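Local coordinates for protein alginate lyase, family PL7 (Zobellia galactanivorans, PDB 3ZPY) that is the catalytic domain of a longer marine bacterial enzyme that probably cleaves alginate by beta-elimination, as a family PL7 polysaccharide lyase, at residues G114-H125 with D137-E148; Y162-F173 with V202-D210. All coordinates share one frame; numbering follows the deposited sequence.

Contact 1 of 2, residues G114-H125 with D137-E148; sequences GDGGVLCFGQIH and DDVVRVQFIGEE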
loop_
_atom_site.group_PDB
_atom_site.type_symbol
_atom_site.label_atom_id
_atom_site.label_comp_id
_atom_site.label_asym_id
_atom_site.label_seq_id
_atom_site.Cartn_x
_atom_site.Cartn_y
_atom_site.Cartn_z
ATOM N N GLY A 114 -13.858 -13.465 -9.406
ATOM C CA GLY A 114 -13.997 -14.678 -8.578
ATOM C C GLY A 114 -12.764 -15.578 -8.563
ATOM O O GLY A 114 -12.578 -16.431 -7.627
ATOM N N ASP A 115 -11.873 -15.362 -9.517
ATOM C CA ASP A 115 -10.771 -16.222 -9.696
ATOM C C ASP A 115 -9.503 -15.453 -9.408
ATOM O O ASP A 115 -9.078 -14.516 -10.195
ATOM C CB ASP A 115 -10.691 -16.622 -11.118
ATOM C CG ASP A 115 -9.588 -17.646 -11.411
ATOM O OD1 ASP A 115 -9.310 -18.526 -10.524
ATOM O OD2 ASP A 115 -9.038 -17.544 -12.559
ATOM N N GLY A 116 -8.912 -15.749 -8.300
ATOM C CA GLY A 116 -7.680 -15.080 -7.917
ATOM C C GLY A 116 -7.918 -14.066 -6.802
ATOM O O GLY A 116 -9.084 -13.682 -6.495
ATOM N N GLY A 117 -6.795 -13.714 -6.156
ATOM C CA GLY A 117 -6.801 -12.701 -5.105
ATOM C C GLY A 117 -5.497 -11.993 -5.162
ATOM O O GLY A 117 -4.452 -12.581 -5.455
ATOM N N VAL A 118 -5.513 -10.677 -4.900
ATOM C CA VAL A 118 -4.306 -9.875 -4.991
ATOM C C VAL A 118 -4.439 -8.629 -4.102
ATOM O O VAL A 118 -5.511 -7.972 -4.101
ATOM C CB VAL A 118 -3.964 -9.534 -6.492
ATOM C CG1 VAL A 118 -5.158 -8.952 -7.280
ATOM C CG2 VAL A 118 -2.744 -8.649 -6.660
ATOM N N LEU A 119 -3.329 -8.164 -3.530
ATOM C CA LEU A 119 -3.357 -6.878 -2.925
ATOM C C LEU A 119 -1.959 -6.260 -2.976
ATOM O O LEU A 119 -0.965 -6.963 -3.238
ATOM C CB LEU A 119 -3.851 -6.983 -1.494
ATOM C CG LEU A 119 -2.967 -7.817 -0.475
ATOM C CD1 LEU A 119 -1.748 -7.071 0.059
ATOM C CD2 LEU A 119 -3.841 -8.199 0.736
ATOM N N CYS A 120 -1.907 -4.931 -2.717
ATOM C CA CYS A 120 -0.679 -4.143 -2.754
ATOM C C CYS A 120 -0.331 -3.693 -1.346
ATOM O O CYS A 120 -1.155 -3.123 -0.654
ATOM C CB CYS A 120 -0.968 -2.925 -3.655
ATOM S SG CYS A 120 0.365 -1.687 -3.575
ATOM N N PHE A 121 0.878 -3.997 -0.948
ATOM C CA PHE A 121 1.327 -3.720 0.444
ATOM C C PHE A 121 2.444 -2.621 0.461
ATOM O O PHE A 121 3.037 -2.392 1.528
ATOM C CB PHE A 121 1.715 -5.003 1.175
ATOM C CG PHE A 121 2.807 -5.817 0.498
ATOM C CD1 PHE A 121 4.156 -5.564 0.711
ATOM C CD2 PHE A 121 2.492 -6.951 -0.279
ATOM C CE1 PHE A 121 5.142 -6.340 0.137
ATOM C CE2 PHE A 121 3.457 -7.693 -0.894
ATOM C CZ PHE A 121 4.822 -7.397 -0.689
ATOM N N GLY A 122 2.814 -2.018 -0.701
ATOM C CA GLY A 122 3.645 -0.818 -0.641
ATOM C C GLY A 122 3.642 -0.225 -2.039
ATOM O O GLY A 122 3.467 -0.948 -3.030
ATOM N N GLN A 123 3.812 1.090 -2.092
ATOM C CA GLN A 123 3.745 1.825 -3.348
ATOM C C GLN A 123 4.656 3.029 -3.370
ATOM O O GLN A 123 4.942 3.591 -2.309
ATOM C CB GLN A 123 2.362 2.418 -3.648
ATOM C CG GLN A 123 1.121 1.544 -3.592
ATOM C CD GLN A 123 -0.088 2.508 -3.543
ATOM O OE1 GLN A 123 -0.890 2.431 -2.604
ATOM N NE2 GLN A 123 -0.161 3.419 -4.448
ATOM N N ILE A 124 5.015 3.455 -4.624
ATOM C CA ILE A 124 5.330 4.822 -4.867
ATOM C C ILE A 124 4.227 5.394 -5.778
ATOM O O ILE A 124 3.904 4.800 -6.822
ATOM C CB ILE A 124 6.706 4.994 -5.618
ATOM C CG1 ILE A 124 7.823 4.398 -4.742
ATOM C CG2 ILE A 124 7.003 6.485 -5.953
ATOM C CD1 ILE A 124 9.112 4.108 -5.504
ATOM N N HIS A 125 3.683 6.543 -5.364
ATOM C CA HIS A 125 2.699 7.232 -6.175
ATOM C C HIS A 125 3.276 8.501 -6.731
ATOM O O HIS A 125 3.915 9.269 -5.988
ATOM C CB HIS A 125 1.399 7.441 -5.356
ATOM C CG HIS A 125 0.244 7.868 -6.221
ATOM N ND1 HIS A 125 -0.524 6.987 -6.954
ATOM C CD2 HIS A 125 -0.211 9.107 -6.545
ATOM C CE1 HIS A 125 -1.448 7.668 -7.644
ATOM N NE2 HIS A 125 -1.254 8.969 -7.405
ATOM N N ASP A 137 0.587 8.540 -12.283
ATOM C CA ASP A 137 -0.263 7.865 -11.295
ATOM C C ASP A 137 0.611 6.935 -10.426
ATOM O O ASP A 137 1.699 7.414 -10.002
ATOM C CB ASP A 137 -1.455 7.166 -11.956
ATOM C CG ASP A 137 -2.476 8.137 -12.532
ATOM O OD1 ASP A 137 -2.782 9.237 -11.970
ATOM O OD2 ASP A 137 -2.998 7.769 -13.592
ATOM N N ASP A 138 0.237 5.676 -10.110
ATOM C CA ASP A 138 1.163 4.805 -9.364
ATOM C C ASP A 138 2.412 4.542 -10.182
ATOM O O ASP A 138 2.350 4.009 -11.274
ATOM C CB ASP A 138 0.547 3.443 -9.071
ATOM C CG ASP A 138 -0.665 3.498 -8.137
ATOM O OD1 ASP A 138 -0.874 4.487 -7.406
ATOM O OD2 ASP A 138 -1.503 2.537 -8.189
ATOM N N VAL A 139 3.562 4.864 -9.576
ATOM C CA VAL A 139 4.892 4.561 -10.164
ATOM C C VAL A 139 5.165 3.065 -10.038
ATOM O O VAL A 139 5.596 2.403 -10.973
ATOM C CB VAL A 139 5.984 5.392 -9.491
ATOM C CG1 VAL A 139 7.351 4.946 -9.904
ATOM C CG2 VAL A 139 5.776 6.886 -9.742
ATOM N N VAL A 140 4.926 2.539 -8.821
ATOM C CA VAL A 140 5.105 1.052 -8.592
ATOM C C VAL A 140 4.113 0.648 -7.519
ATOM O O VAL A 140 3.865 1.423 -6.573
ATOM C CB VAL A 140 6.589 0.686 -8.237
ATOM C CG1 VAL A 140 6.995 1.206 -6.831
ATOM C CG2 VAL A 140 6.814 -0.836 -8.326
ATOM N N ARG A 141 3.572 -0.545 -7.707
ATOM C CA ARG A 141 2.808 -1.256 -6.696
ATOM C C ARG A 141 3.480 -2.586 -6.418
ATOM O O ARG A 141 3.686 -3.384 -7.342
ATOM C CB ARG A 141 1.400 -1.507 -7.205
ATOM C CG ARG A 141 0.545 -0.245 -7.213
ATOM C CD ARG A 141 -0.954 -0.590 -7.328
ATOM N NE ARG A 141 -1.284 -1.456 -8.468
ATOM C CZ ARG A 141 -1.466 -1.020 -9.703
ATOM N NH1 ARG A 141 -1.291 0.257 -10.016
ATOM N NH2 ARG A 141 -1.767 -1.886 -10.685
ATOM N N VAL A 142 3.792 -2.859 -5.128
ATOM C CA VAL A 142 4.412 -4.109 -4.695
ATOM C C VAL A 142 3.273 -4.974 -4.157
ATOM O O VAL A 142 2.589 -4.536 -3.233
ATOM C CB VAL A 142 5.426 -3.763 -3.608
ATOM C CG1 VAL A 142 6.049 -5.061 -3.094
ATOM C CG2 VAL A 142 6.511 -2.802 -4.094
ATOM N N GLN A 143 3.077 -6.149 -4.775
ATOM C CA GLN A 143 1.852 -6.897 -4.531
ATOM C C GLN A 143 2.186 -8.369 -4.348
ATOM O O GLN A 143 3.188 -8.845 -4.791
ATOM C CB GLN A 143 0.888 -6.818 -5.732
ATOM C CG GLN A 143 0.583 -5.335 -6.067
ATOM C CD GLN A 143 0.097 -5.104 -7.404
ATOM O OE1 GLN A 143 -0.866 -4.340 -7.614
ATOM N NE2 GLN A 143 0.824 -5.680 -8.366
ATOM N N PHE A 144 1.306 -9.068 -3.616
ATOM C CA PHE A 144 1.219 -10.522 -3.711
ATOM C C PHE A 144 -0.087 -10.923 -4.435
ATOM O O PHE A 144 -1.127 -10.353 -4.133
ATOM C CB PHE A 144 1.271 -11.201 -2.335
ATOM C CG PHE A 144 2.612 -11.215 -1.677
ATOM C CD1 PHE A 144 3.839 -11.122 -2.360
ATOM C CD2 PHE A 144 2.627 -11.462 -0.308
ATOM C CE1 PHE A 144 5.032 -11.145 -1.629
ATOM C CE2 PHE A 144 3.799 -11.532 0.414
ATOM C CZ PHE A 144 5.019 -11.381 -0.275
ATOM N N ILE A 145 0.056 -11.907 -5.321
ATOM C CA ILE A 145 -1.029 -12.417 -6.087
ATOM C C ILE A 145 -1.102 -13.939 -5.879
ATOM O O ILE A 145 -0.074 -14.642 -5.894
ATOM C CB ILE A 145 -0.903 -12.053 -7.581
ATOM C CG1 ILE A 145 -2.151 -12.569 -8.359
ATOM C CG2 ILE A 145 0.415 -12.584 -8.210
ATOM C CD1 ILE A 145 -2.305 -11.868 -9.663
ATOM N N GLY A 146 -2.319 -14.433 -5.713
ATOM C CA GLY A 146 -2.567 -15.858 -5.460
ATOM C C GLY A 146 -3.993 -16.248 -5.667
ATOM O O GLY A 146 -4.649 -15.723 -6.572
ATOM N N GLU A 147 -4.487 -17.202 -4.905
ATOM C CA GLU A 147 -5.842 -17.678 -5.119
ATOM C C GLU A 147 -6.857 -16.811 -4.378
ATOM O O GLU A 147 -6.509 -16.096 -3.410
ATOM C CB GLU A 147 -5.974 -19.083 -4.516
ATOM C CG GLU A 147 -5.084 -20.118 -5.140
ATOM C CD GLU A 147 -4.847 -21.179 -4.097
ATOM O OE1 GLU A 147 -5.810 -21.974 -3.883
ATOM O OE2 GLU A 147 -3.761 -21.196 -3.458
ATOM N N GLU A 148 -8.110 -16.878 -4.836
ATOM C CA GLU A 148 -9.168 -16.103 -4.172
ATOM C C GLU A 148 -9.241 -16.575 -2.702
ATOM O O GLU A 148 -9.192 -17.760 -2.399
ATOM C CB GLU A 148 -10.502 -16.295 -4.824
ATOM C CG GLU A 148 -10.929 -17.783 -4.991
ATOM C CD GLU A 148 -10.349 -18.473 -6.234
ATOM O OE1 GLU A 148 -9.344 -17.978 -6.825
ATOM O OE2 GLU A 148 -10.914 -19.553 -6.606
HETATM O O HOH W 1 -2.716 10.713 -8.904
#
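His125 meets Asp138 near one end of an antiparallel strand pair. From CB the imidazole can be followed outward. With CG anti to the backbone N (chi1 -167°), the ring reaches back toward residues 137-138: His125 CG sits 3.8 Å from Asp138 OD1, and CE1 lies 3.5 Å from Asp137 C, which faces one side of the ring. ND1 donates to Asp138 OD1 over 2.6 Å, the oxygen lying in the ring plane and using its anti lone pair, while NE2 meets a water at 2.7 Å. Were His125 replaced by an alanine, Asp138 OD1 would probably lose this donor and the water its ring partner.

Two classic beta bulges mark the ladder. Val139 and Val140 both face Ile124, whose O accepts from both backbone N atoms; Phe121 and Gly122 both face Val142. At the second bulge the edge of Phe121 meets the face of Phe144 (ring planes at 62°). Phe121 CE2 stands 3.6 Å above the centre of the Phe144 ring, and both rings touch Val105 of strand 96-107.

Gln and His of the PL7 motif QIH line the catalytic cleft in relatives; here Ile124 points the other way. On the face of Gln123, His125, Asp138 and Arg141, Asp138 OD2 accepts from Arg141 NH1 (2.9 Å, a salt bridge). Arg141 NE donates to Gln143 OE1, and Gln143 NE2 to Ser160 OG. Held through both oxygens, the Asp138 carboxylate is likely restrained, its charge shared between His125 and Arg141.

Contact 2 of 2, residues Y162-F173 with V202-D210; sequences YVTEEQGGSQTF and VFRKKMEVD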
loop_
_atom_site.group_PDB
_atom_site.type_symbol
_atom_site.label_atom_id
_atom_site.label_comp_id
_atom_site.label_asym_id
_atom_site.label_seq_id
_atom_site.Cartn_x
_atom_site.Cartn_y
_atom_site.Cartn_z
ATOM N N TYR A 162 3.309 2.145 -13.088
ATOM C CA TYR A 162 3.811 2.688 -14.371
ATOM C C TYR A 162 5.119 1.996 -14.820
ATOM O O TYR A 162 5.275 1.606 -15.962
ATOM C CB TYR A 162 4.053 4.177 -14.207
ATOM C CG TYR A 162 4.461 4.838 -15.435
ATOM C CD1 TYR A 162 5.723 4.595 -16.038
ATOM C CD2 TYR A 162 3.526 5.604 -16.125
ATOM C CE1 TYR A 162 6.066 5.196 -17.235
ATOM C CE2 TYR A 162 3.854 6.221 -17.344
ATOM C CZ TYR A 162 5.156 6.008 -17.896
ATOM O OH TYR A 162 5.518 6.536 -19.109
ATOM N N VAL A 163 5.984 1.724 -13.832
ATOM C CA VAL A 163 7.337 1.314 -14.147
ATOM C C VAL A 163 7.371 -0.066 -14.876
ATOM O O VAL A 163 8.276 -0.307 -15.651
ATOM C CB VAL A 163 8.240 1.272 -12.862
ATOM C CG1 VAL A 163 7.833 0.141 -11.916
ATOM C CG2 VAL A 163 9.719 1.250 -13.273
ATOM N N THR A 164 6.345 -0.887 -14.680
ATOM C CA THR A 164 6.197 -2.144 -15.441
ATOM C C THR A 164 5.061 -1.998 -16.450
ATOM O O THR A 164 5.250 -2.346 -17.628
ATOM C CB THR A 164 6.051 -3.378 -14.552
ATOM O OG1 THR A 164 4.934 -3.187 -13.709
ATOM C CG2 THR A 164 7.310 -3.692 -13.808
ATOM N N GLU A 165 3.876 -1.595 -15.985
ATOM C CA GLU A 165 2.728 -1.613 -16.925
ATOM C C GLU A 165 2.896 -0.793 -18.193
ATOM O O GLU A 165 2.276 -1.124 -19.205
ATOM C CB GLU A 165 1.482 -1.188 -16.152
ATOM C CG GLU A 165 1.044 -2.109 -15.043
ATOM C CD GLU A 165 -0.148 -1.491 -14.348
ATOM O OE1 GLU A 165 -0.987 -0.747 -14.945
ATOM O OE2 GLU A 165 -0.344 -1.793 -13.208
ATOM N N GLU A 166 3.589 0.343 -18.118
ATOM C CA GLU A 166 3.750 1.243 -19.245
ATOM C C GLU A 166 5.122 1.032 -19.885
ATOM O O GLU A 166 5.514 1.710 -20.814
ATOM C CB GLU A 166 3.535 2.703 -18.792
ATOM C CG GLU A 166 2.094 3.060 -18.424
ATOM C CD GLU A 166 1.230 3.338 -19.619
ATOM O OE1 GLU A 166 1.739 3.219 -20.731
ATOM O OE2 GLU A 166 0.059 3.691 -19.423
ATOM N N GLN A 167 5.820 -0.033 -19.431
ATOM C CA GLN A 167 7.210 -0.330 -19.863
ATOM C C GLN A 167 7.422 -1.839 -20.001
ATOM O O GLN A 167 8.291 -2.467 -19.378
ATOM C CB GLN A 167 8.246 0.333 -18.919
ATOM C CG GLN A 167 7.971 1.793 -18.596
ATOM C CD GLN A 167 9.166 2.392 -17.914
ATOM O OE1 GLN A 167 9.740 1.785 -16.951
ATOM N NE2 GLN A 167 9.599 3.563 -18.369
ATOM N N GLY A 168 6.510 -2.462 -20.750
ATOM C CA GLY A 168 6.671 -3.875 -21.149
ATOM C C GLY A 168 5.811 -4.849 -20.447
ATOM O O GLY A 168 5.795 -6.041 -20.807
ATOM N N GLY A 169 5.048 -4.405 -19.454
ATOM C CA GLY A 169 4.059 -5.291 -18.792
ATOM C C GLY A 169 4.380 -5.606 -17.351
ATOM O O GLY A 169 5.561 -5.578 -16.977
ATOM N N SER A 170 3.361 -5.886 -16.525
ATOM C CA SER A 170 3.639 -6.238 -15.112
ATOM C C SER A 170 4.589 -7.448 -15.046
ATOM O O SER A 170 4.618 -8.295 -15.956
ATOM C CB SER A 170 2.297 -6.528 -14.460
ATOM O OG SER A 170 1.686 -7.670 -15.080
ATOM N N GLN A 171 5.304 -7.574 -13.940
ATOM C CA GLN A 171 6.318 -8.669 -13.803
ATOM C C GLN A 171 5.972 -9.425 -12.523
ATOM O O GLN A 171 5.535 -8.867 -11.499
ATOM C CB GLN A 171 7.726 -8.121 -13.683
ATOM C CG GLN A 171 8.146 -7.467 -14.988
ATOM C CD GLN A 171 9.560 -6.937 -14.982
ATOM O OE1 GLN A 171 10.401 -7.478 -14.284
ATOM N NE2 GLN A 171 9.835 -5.928 -15.759
ATOM N N THR A 172 6.115 -10.745 -12.593
ATOM C CA THR A 172 5.847 -11.605 -11.449
ATOM C C THR A 172 7.074 -12.490 -11.138
ATOM O O THR A 172 7.865 -12.823 -11.994
ATOM C CB THR A 172 4.624 -12.538 -11.641
ATOM O OG1 THR A 172 4.860 -13.399 -12.779
ATOM C CG2 THR A 172 3.333 -11.711 -11.830
ATOM N N PHE A 173 7.124 -12.881 -9.879
ATOM C CA PHE A 173 8.260 -13.628 -9.325
ATOM C C PHE A 173 7.752 -14.698 -8.385
ATOM O O PHE A 173 7.030 -14.396 -7.406
ATOM C CB PHE A 173 9.246 -12.671 -8.611
ATOM C CG PHE A 173 9.690 -11.560 -9.487
ATOM C CD1 PHE A 173 10.827 -11.730 -10.276
ATOM C CD2 PHE A 173 9.010 -10.290 -9.550
ATOM C CE1 PHE A 173 11.212 -10.748 -11.212
ATOM C CE2 PHE A 173 9.382 -9.344 -10.487
ATOM C CZ PHE A 173 10.556 -9.510 -11.249
ATOM N N VAL A 202 15.248 -7.756 -5.891
ATOM C CA VAL A 202 14.357 -8.661 -6.658
ATOM C C VAL A 202 13.702 -8.023 -7.901
ATOM O O VAL A 202 13.197 -8.702 -8.780
ATOM C CB VAL A 202 13.277 -9.314 -5.760
ATOM C CG1 VAL A 202 13.944 -10.072 -4.614
ATOM C CG2 VAL A 202 12.373 -8.262 -5.154
ATOM N N PHE A 203 13.805 -6.706 -7.953
ATOM C CA PHE A 203 13.219 -5.932 -9.112
ATOM C C PHE A 203 13.956 -4.606 -9.171
ATOM O O PHE A 203 14.006 -3.910 -8.152
ATOM C CB PHE A 203 11.724 -5.652 -8.869
ATOM C CG PHE A 203 11.176 -4.780 -9.945
ATOM C CD1 PHE A 203 10.853 -5.270 -11.163
ATOM C CD2 PHE A 203 11.087 -3.412 -9.694
ATOM C CE1 PHE A 203 10.414 -4.407 -12.195
ATOM C CE2 PHE A 203 10.632 -2.556 -10.679
ATOM C CZ PHE A 203 10.293 -3.050 -11.921
ATOM N N ARG A 204 14.411 -4.225 -10.346
ATOM C CA ARG A 204 15.030 -2.921 -10.490
ATOM C C ARG A 204 14.807 -2.497 -11.939
ATOM O O ARG A 204 15.192 -3.268 -12.862
ATOM C CB ARG A 204 16.544 -3.021 -10.184
ATOM C CG ARG A 204 17.291 -1.748 -10.511
ATOM C CD ARG A 204 18.754 -1.825 -10.087
ATOM N NE ARG A 204 19.579 -0.844 -10.800
ATOM C CZ ARG A 204 19.763 0.422 -10.399
ATOM N NH1 ARG A 204 19.253 0.826 -9.231
ATOM N NH2 ARG A 204 20.554 1.219 -11.116
ATOM N N LYS A 205 14.309 -1.247 -12.166
ATOM C CA LYS A 205 13.994 -0.842 -13.529
ATOM C C LYS A 205 13.982 0.659 -13.579
ATOM O O LYS A 205 13.451 1.324 -12.688
ATOM C CB LYS A 205 12.628 -1.414 -13.963
ATOM C CG LYS A 205 12.367 -1.211 -15.469
ATOM C CD LYS A 205 11.158 -2.083 -15.876
ATOM C CE LYS A 205 10.811 -1.957 -17.379
ATOM N NZ LYS A 205 11.955 -2.466 -18.157
ATOM N N LYS A 206 14.533 1.199 -14.673
ATOM C CA LYS A 206 14.537 2.648 -14.908
ATOM C C LYS A 206 13.150 3.153 -15.339
ATOM O O LYS A 206 12.514 2.532 -16.205
ATOM C CB LYS A 206 15.781 3.078 -15.649
ATOM C CG LYS A 206 16.028 4.577 -15.695
ATOM C CD LYS A 206 17.108 4.928 -16.705
ATOM C CE LYS A 206 17.706 6.297 -16.423
ATOM N NZ LYS A 206 18.119 6.439 -15.000
ATOM N N MET A 207 12.764 4.313 -14.833
ATOM C CA MET A 207 11.617 5.080 -15.352
ATOM C C MET A 207 12.117 5.875 -16.545
ATOM O O MET A 207 12.903 6.867 -16.399
ATOM C CB MET A 207 11.079 6.030 -14.301
ATOM C CG MET A 207 10.331 5.314 -13.221
ATOM S SD MET A 207 8.670 4.874 -13.776
ATOM C CE MET A 207 7.929 6.553 -13.784
ATOM N N GLU A 208 11.627 5.528 -17.736
ATOM C CA GLU A 208 11.970 6.277 -18.968
ATOM C C GLU A 208 11.015 7.424 -19.197
ATOM O O GLU A 208 10.306 7.454 -20.175
ATOM C CB GLU A 208 12.016 5.330 -20.188
ATOM C CG GLU A 208 13.004 4.166 -20.092
ATOM C CD GLU A 208 14.459 4.594 -19.930
ATOM O OE1 GLU A 208 14.826 5.774 -20.204
ATOM O OE2 GLU A 208 15.253 3.713 -19.553
ATOM N N VAL A 209 10.999 8.339 -18.274
ATOM C CA VAL A 209 10.113 9.542 -18.251
ATOM C C VAL A 209 11.089 10.659 -17.778
ATOM O O VAL A 209 11.926 10.434 -16.868
ATOM C CB VAL A 209 9.034 9.388 -17.150
ATOM C CG1 VAL A 209 8.366 10.765 -16.880
ATOM C CG2 VAL A 209 8.023 8.282 -17.512
ATOM N N ASP A 210 10.964 11.856 -18.375
ATOM C CA ASP A 210 11.870 12.992 -18.054
ATOM C C ASP A 210 11.642 13.598 -16.685
ATOM O O ASP A 210 12.559 13.756 -15.944
ATOM C CB ASP A 210 11.836 14.080 -19.146
ATOM C CG ASP A 210 12.034 13.518 -20.518
ATOM O OD1 ASP A 210 12.888 12.614 -20.704
ATOM O OD2 ASP A 210 11.316 13.990 -21.421
HETATM O O HOH W 2 8.198 5.020 -20.127
HETATM O O HOH W 3 12.551 -5.235 -16.801
#
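Met207 lies against Tyr162 and Val163 in a set of apolar contacts. Its CE is 3.7 Å from Tyr162 CD1, and its SD stands 4.9 Å from the Tyr162 ring centroid, 61° off the normal: a Met-aromatic contact of oblique geometry. The same sulfur is 3.7 Å from Val163 CB; the bend at chi2 (-78°) places it there, and a further bend at chi3 turns CE to Tyr162 CD1. Farther along, Val209 CG2 touches the hydroxyl end of Tyr162, whose ring has Glu166 CB over one face.

Phe203 is the buried ring of the 202-210 segment. A chi1 of 175° swings it away from its own N toward residues 162-173, where Thr164 CG2 approaches Phe203 CE1 to 3.6 Å. The Gln171 amide carbon CD lies in the ring plane at its edge. Phe173 instead presents a face to Val202 O.

Strands 171-173 and 202-206 run roughly antiparallel, yet their axes come no closer than 8.9 Å, too far for sheet pairing. They belong to the two different sheets of the jelly-roll sandwich of PL7 lyases, and strand 200-206 is an edge strand of its sheet within this chain.

Lys205 slides past Gln167 in the opposite direction and brings CE to 3.3 Å from Gln167 O. A water accepts from both Gln171 NE2 (3.0 Å) and Lys205 NZ (3.1 Å). Another water joins Tyr162 OH to Glu208 O, donating to the latter.

From the N terminus, contact 1 comes first: 114-125 and 137-148 enclose the short connection 126-136 as neighbouring strands of the larger sheet. The chain then runs through strand 154-160, which pairs with 138-146, and enters 162-173. Contact 2 closes a longer excursion, since strands 182-189 and 192-197 of the other sheet intervene before 202-210. The contacts lie in series, neither nested nor crossed, with centres about 14 Å apart. They still touch: Arg141 NH2 and Glu165 OE2 form a 2.9 Å salt bridge, Tyr162 N and Asp138 O a probable hydrogen bond. Contact 1 thus knits one sheet internally, whereas contact 2 ties its edge region to the opposing sheet.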